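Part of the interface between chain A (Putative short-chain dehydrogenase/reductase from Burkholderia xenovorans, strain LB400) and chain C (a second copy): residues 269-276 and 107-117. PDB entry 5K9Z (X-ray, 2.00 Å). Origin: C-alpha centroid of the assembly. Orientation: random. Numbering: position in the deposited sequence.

Chain A (269-276) PAGFMGRM
Chain C, residues 107-117: ETSAAAWHATL

Chain A contributes an extended segment whose residues Gly A271 to Met A273 form a short strand (phi/psi -146/-173, -145/124 and -100/115), and chain C lays the first turns of a helix, Ala C110 to Leu C117, alongside it. The two axes run in nearly the same N-to-C direction, 21° apart, and approach to 9.5 Å. Register is set by three CA-CA pairs: Ala A270 CA to Thr C108 CA 5.6 Å, Phe A272 CA to Ala C112 CA 6.7 Å, and Met A276 CA to Ala C115 CA 6.0 Å. Pro A269 and Ala A270 are extended (-56/132, -55/130). Gly A274 sits at 118/-169, where a side chain would jam against the preceding carbonyl O; Arg A275 returns to -86/128, its side chain modelled only to CB.

In chain C, Glu C107 (-126/21), Thr C108 (-77/123) and Ser C109 (-77/155) lead into helical angles near -60/-40. Ser C109, rotamer p, caps the helix: its OG accepts from Ala C112 N at 2.9 Å. Regular i to i+4 bonds follow, from Trp C113 N to Ser C109 O at 2.9 Å through Leu C117 N to Trp C113 O at 3.1 Å.

No direct hydrogen bond joins the stretches; the contact, 315 Å² in all, rests largely on apolar packing. Phe A272 (chi1 t, chi2 -84°) points toward the helix, its CD2 3.8 Å from Ala C112 CB and its CE2 3.8 Å from Ala C115 CB. The ring also comes close to the helix backbone: Ala C112 O lies near the ring plane, at its edge, 3.7 Å from Phe A272 CE2. Ala C112 O accepts a hydrogen bond from Thr C116 OG1 (rotamer m) at 2.9 Å, and the same OG1 lies 3.6 Å from Phe A272 CE2.

Met A276 leaves its backbone sideways, but its m, m, m side chain brings the end nearer the helix, placing SD 3.9 Å from Ala C115 CB and CE 4.0 Å from Ala C111 CB. At the other end, Ala A270 points its methyl at the residues just before the helix: CB is 3.2 Å from Glu C107 O, a tight contact, and 4.0 Å from Glu C107 CB, whose side chain (m, m, chi3 -24°) then leads away. A water adds a polar link, donating to Gly A271 O at 3.0 Å and, weakly, to Thr C108 OG1 (rotamer m) at 3.4 Å.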

ATOM      1  N   PRO A 269      -5.373  21.843  17.668  1.00 22.67           N
ATOM      2  CA  PRO A 269      -6.715  21.891  18.275  1.00 22.39           C
ATOM      3  C   PRO A 269      -7.768  21.425  17.275  1.00 20.71           C
ATOM      4  O   PRO A 269      -7.782  21.853  16.118  1.00 22.19           O
ATOM      5  CB  PRO A 269      -6.887  23.372  18.644  1.00 23.40           C
ATOM      6  CG  PRO A 269      -5.472  23.865  18.826  1.00 24.85           C
ATOM      7  CD  PRO A 269      -4.650  23.118  17.809  1.00 24.07           C
ATOM      8  N   ALA A 270      -8.638  20.525  17.726  1.00 23.42           N
ATOM      9  CA  ALA A 270      -9.638  19.956  16.829  1.00 24.53           C
ATOM     10  C   ALA A 270     -10.447  21.070  16.180  1.00 21.03           C
ATOM     11  O   ALA A 270     -10.921  21.992  16.856  1.00 20.48           O
ATOM     12  CB  ALA A 270     -10.550  18.995  17.584  1.00 20.39           C
ATOM     13  N   GLY A 271     -10.571  21.001  14.862  1.00 20.89           N
ATOM     14  CA  GLY A 271     -11.283  22.031  14.135  1.00 23.77           C
ATOM     15  C   GLY A 271     -12.009  21.479  12.931  1.00 18.65           C
ATOM     16  O   GLY A 271     -12.065  20.264  12.739  1.00 18.15           O
ATOM     17  N   PHE A 272     -12.570  22.355  12.107  1.00 19.38           N
ATOM     18  CA  PHE A 272     -13.336  21.887  10.964  1.00 19.76           C
ATOM     19  C   PHE A 272     -13.129  22.865   9.820  1.00 24.03           C
ATOM     20  O   PHE A 272     -13.354  24.066   9.982  1.00 21.66           O
ATOM     21  CB  PHE A 272     -14.823  21.750  11.335  1.00 21.03           C
ATOM     22  CG  PHE A 272     -15.656  21.074  10.278  1.00 26.33           C
ATOM     23  CD1 PHE A 272     -16.172  21.795   9.212  1.00 25.62           C
ATOM     24  CD2 PHE A 272     -15.919  19.714  10.355  1.00 21.64           C
ATOM     25  CE1 PHE A 272     -16.940  21.167   8.238  1.00 29.09           C
ATOM     26  CE2 PHE A 272     -16.690  19.080   9.393  1.00 22.83           C
ATOM     27  CZ  PHE A 272     -17.198  19.807   8.328  1.00 26.72           C
ATOM     28  N   MET A 273     -12.679  22.356   8.681  1.00 24.38           N
ATOM     29  CA  MET A 273     -12.514  23.149   7.469  1.00 27.42           C
ATOM     30  C   MET A 273     -13.705  22.909   6.550  1.00 26.08           C
ATOM     31  O   MET A 273     -13.883  21.796   6.043  1.00 24.36           O
ATOM     32  CB  MET A 273     -11.225  22.773   6.742  1.00 35.58           C
ATOM     33  CG  MET A 273      -9.948  23.037   7.492  1.00 46.81           C
ATOM     34  SD  MET A 273      -8.538  22.580   6.452  1.00 58.81           S
ATOM     35  CE  MET A 273      -7.958  21.091   7.257  1.00 61.77           C
ATOM     36  N   GLY A 274     -14.502  23.941   6.320  1.00 30.77           N
ATOM     37  CA  GLY A 274     -15.598  23.877   5.373  1.00 39.41           C
ATOM     38  C   GLY A 274     -16.942  24.093   6.042  1.00 46.72           C
ATOM     39  O   GLY A 274     -17.038  24.491   7.207  1.00 43.99           O
ATOM     40  N   ARG A 275     -18.000  23.828   5.271  1.00 54.63           N
ATOM     41  CA  ARG A 275     -19.377  24.022   5.713  1.00 59.64           C
ATOM     42  C   ARG A 275     -19.883  22.796   6.468  1.00 59.82           C
ATOM     43  O   ARG A 275     -19.816  21.672   5.954  1.00 63.98           O
ATOM     44  CB  ARG A 275     -20.276  24.311   4.512  1.00 65.61           C
ATOM     45  N   MET A 276     -20.409  23.014   7.671  1.00 57.58           N
ATOM     46  CA  MET A 276     -20.928  21.920   8.495  1.00 59.30           C
ATOM     47  C   MET A 276     -22.165  21.262   7.874  1.00 62.81           C
ATOM     48  O   MET A 276     -23.284  21.412   8.364  1.00 63.03           O
ATOM     49  CB  MET A 276     -21.249  22.421   9.909  1.00 62.27           C
ATOM     50  CG  MET A 276     -20.080  22.304  10.886  1.00 59.58           C
ATOM     51  SD  MET A 276     -19.693  20.577  11.275  1.00 52.44           S
ATOM     52  CE  MET A 276     -21.065  20.171  12.357  1.00 47.61           C
TER
ATOM     53  N   GLU C 107     -10.409  15.127  20.621  1.00 22.48           N
ATOM     54  CA  GLU C 107     -11.437  16.150  20.786  1.00 19.39           C
ATOM     55  C   GLU C 107     -12.196  16.373  19.489  1.00 18.82           C
ATOM     56  O   GLU C 107     -12.809  17.426  19.309  1.00 19.14           O
ATOM     57  CB  GLU C 107     -10.833  17.475  21.274  1.00 28.05           C
ATOM     58  CG  GLU C 107      -9.918  17.380  22.489  1.00 27.29           C
ATOM     59  CD  GLU C 107     -10.626  16.877  23.735  1.00 33.01           C
ATOM     60  OE1 GLU C 107     -11.870  17.021  23.823  1.00 26.08           O
ATOM     61  OE2 GLU C 107      -9.933  16.331  24.622  1.00 37.45           O
ATOM     62  N   THR C 108     -12.164  15.402  18.582  1.00 18.18           N
ATOM     63  CA  THR C 108     -12.977  15.447  17.372  1.00 22.75           C
ATOM     64  C   THR C 108     -14.414  15.086  17.717  1.00 24.25           C
ATOM     65  O   THR C 108     -14.675  14.006  18.258  1.00 25.06           O
ATOM     66  CB  THR C 108     -12.413  14.489  16.328  1.00 24.72           C
ATOM     67  OG1 THR C 108     -11.106  14.937  15.959  1.00 24.79           O
ATOM     68  CG2 THR C 108     -13.318  14.433  15.089  1.00 21.70           C
ATOM     69  N   SER C 109     -15.347  15.981  17.410  1.00 20.20           N
ATOM     70  CA  SER C 109     -16.737  15.738  17.758  1.00 18.30           C
ATOM     71  C   SER C 109     -17.358  14.736  16.791  1.00 17.77           C
ATOM     72  O   SER C 109     -16.916  14.591  15.648  1.00 19.60           O
ATOM     73  CB  SER C 109     -17.530  17.040  17.726  1.00 22.06           C
ATOM     74  OG  SER C 109     -17.680  17.502  16.394  1.00 23.87           O
ATOM     75  N   ALA C 110     -18.394  14.039  17.270  1.00 19.00           N
ATOM     76  CA  ALA C 110     -19.179  13.180  16.391  1.00 18.26           C
ATOM     77  C   ALA C 110     -19.795  14.000  15.265  1.00 21.15           C
ATOM     78  O   ALA C 110     -19.858  13.551  14.117  1.00 18.22           O
ATOM     79  CB  ALA C 110     -20.262  12.452  17.201  1.00 19.94           C
ATOM     80  N   ALA C 111     -20.219  15.228  15.565  1.00 21.60           N
ATOM     81  CA  ALA C 111     -20.822  16.062  14.532  1.00 18.77           C
ATOM     82  C   ALA C 111     -19.816  16.363  13.423  1.00 18.14           C
ATOM     83  O   ALA C 111     -20.146  16.275  12.234  1.00 21.52           O
ATOM     84  CB  ALA C 111     -21.371  17.355  15.157  1.00 22.42           C
ATOM     85  N   ALA C 112     -18.577  16.703  13.789  1.00 17.16           N
ATOM     86  CA  ALA C 112     -17.556  16.942  12.774  1.00 24.30           C
ATOM     87  C   ALA C 112     -17.215  15.659  12.022  1.00 17.70           C
ATOM     88  O   ALA C 112     -17.042  15.683  10.801  1.00 20.73           O
ATOM     89  CB  ALA C 112     -16.303  17.540  13.409  1.00 16.90           C
ATOM     90  N   TRP C 113     -17.126  14.533  12.740  1.00 16.14           N
ATOM     91  CA  TRP C 113     -16.899  13.234  12.110  1.00 16.05           C
ATOM     92  C   TRP C 113     -17.986  12.936  11.079  1.00 20.39           C
ATOM     93  O   TRP C 113     -17.688  12.627   9.917  1.00 15.21           O
ATOM     94  CB  TRP C 113     -16.832  12.158  13.209  1.00 18.63           C
ATOM     95  CG  TRP C 113     -16.781  10.737  12.761  1.00 20.58           C
ATOM     96  CD1 TRP C 113     -17.813   9.840  12.725  1.00 20.17           C
ATOM     97  CD2 TRP C 113     -15.620  10.033  12.299  1.00 15.32           C
ATOM     98  NE1 TRP C 113     -17.359   8.622  12.260  1.00 15.67           N
ATOM     99  CE2 TRP C 113     -16.019   8.719  11.992  1.00 15.24           C
ATOM    100  CE3 TRP C 113     -14.275  10.394  12.118  1.00 15.56           C
ATOM    101  CZ2 TRP C 113     -15.128   7.760  11.504  1.00 22.62           C
ATOM    102  CZ3 TRP C 113     -13.386   9.440  11.635  1.00 16.63           C
ATOM    103  CH2 TRP C 113     -13.822   8.142  11.322  1.00 21.22           C
ATOM    104  N   HIS C 114     -19.260  13.053  11.487  1.00 18.45           N
ATOM    105  CA  HIS C 114     -20.374  12.731  10.597  1.00 21.48           C
ATOM    106  C   HIS C 114     -20.487  13.705   9.429  1.00 18.72           C
ATOM    107  O   HIS C 114     -20.802  13.289   8.309  1.00 21.13           O
ATOM    108  CB  HIS C 114     -21.700  12.686  11.374  1.00 26.01           C
ATOM    109  CG  HIS C 114     -21.829  11.485  12.258  1.00 24.30           C
ATOM    110  ND1 HIS C 114     -22.136  11.575  13.597  1.00 27.27           N
ATOM    111  CD2 HIS C 114     -21.603  10.173  12.012  1.00 24.95           C
ATOM    112  CE1 HIS C 114     -22.149  10.365  14.127  1.00 28.22           C
ATOM    113  NE2 HIS C 114     -21.817   9.497  13.189  1.00 27.74           N
ATOM    114  N   ALA C 115     -20.286  15.008   9.672  1.00 17.24           N
ATOM    115  CA  ALA C 115     -20.314  15.964   8.568  1.00 18.79           C
ATOM    116  C   ALA C 115     -19.249  15.639   7.521  1.00 21.61           C
ATOM    117  O   ALA C 115     -19.505  15.744   6.316  1.00 17.88           O
ATOM    118  CB  ALA C 115     -20.118  17.391   9.082  1.00 17.21           C
ATOM    119  N   THR C 116     -18.042  15.267   7.964  1.00 17.83           N
ATOM    120  CA  THR C 116     -16.970  14.956   7.019  1.00 18.05           C
ATOM    121  C   THR C 116     -17.325  13.731   6.186  1.00 19.83           C
ATOM    122  O   THR C 116     -17.254  13.762   4.954  1.00 15.07           O
ATOM    123  CB  THR C 116     -15.647  14.729   7.757  1.00 14.64           C
ATOM    124  OG1 THR C 116     -15.303  15.894   8.511  1.00 18.68           O
ATOM    125  CG2 THR C 116     -14.491  14.424   6.747  1.00 14.30           C
ATOM    126  N   LEU C 117     -17.756  12.652   6.851  1.00 14.94           N
ATOM    127  CA  LEU C 117     -18.088  11.412   6.149  1.00 14.83           C
ATOM    128  C   LEU C 117     -19.326  11.566   5.266  1.00 16.95           C
ATOM    129  O   LEU C 117     -19.447  10.865   4.255  1.00 23.49           O
ATOM    130  CB  LEU C 117     -18.265  10.279   7.162  1.00 14.44           C
ATOM    131  CG  LEU C 117     -17.011   9.443   7.500  1.00 23.69           C
ATOM    132  CD1 LEU C 117     -15.814  10.283   7.872  1.00 31.58           C
ATOM    133  CD2 LEU C 117     -17.336   8.493   8.640  1.00 28.87           C
TER
HETATM  134  O   HOH W   1     -12.158  17.895  14.546  1.00 20.21           O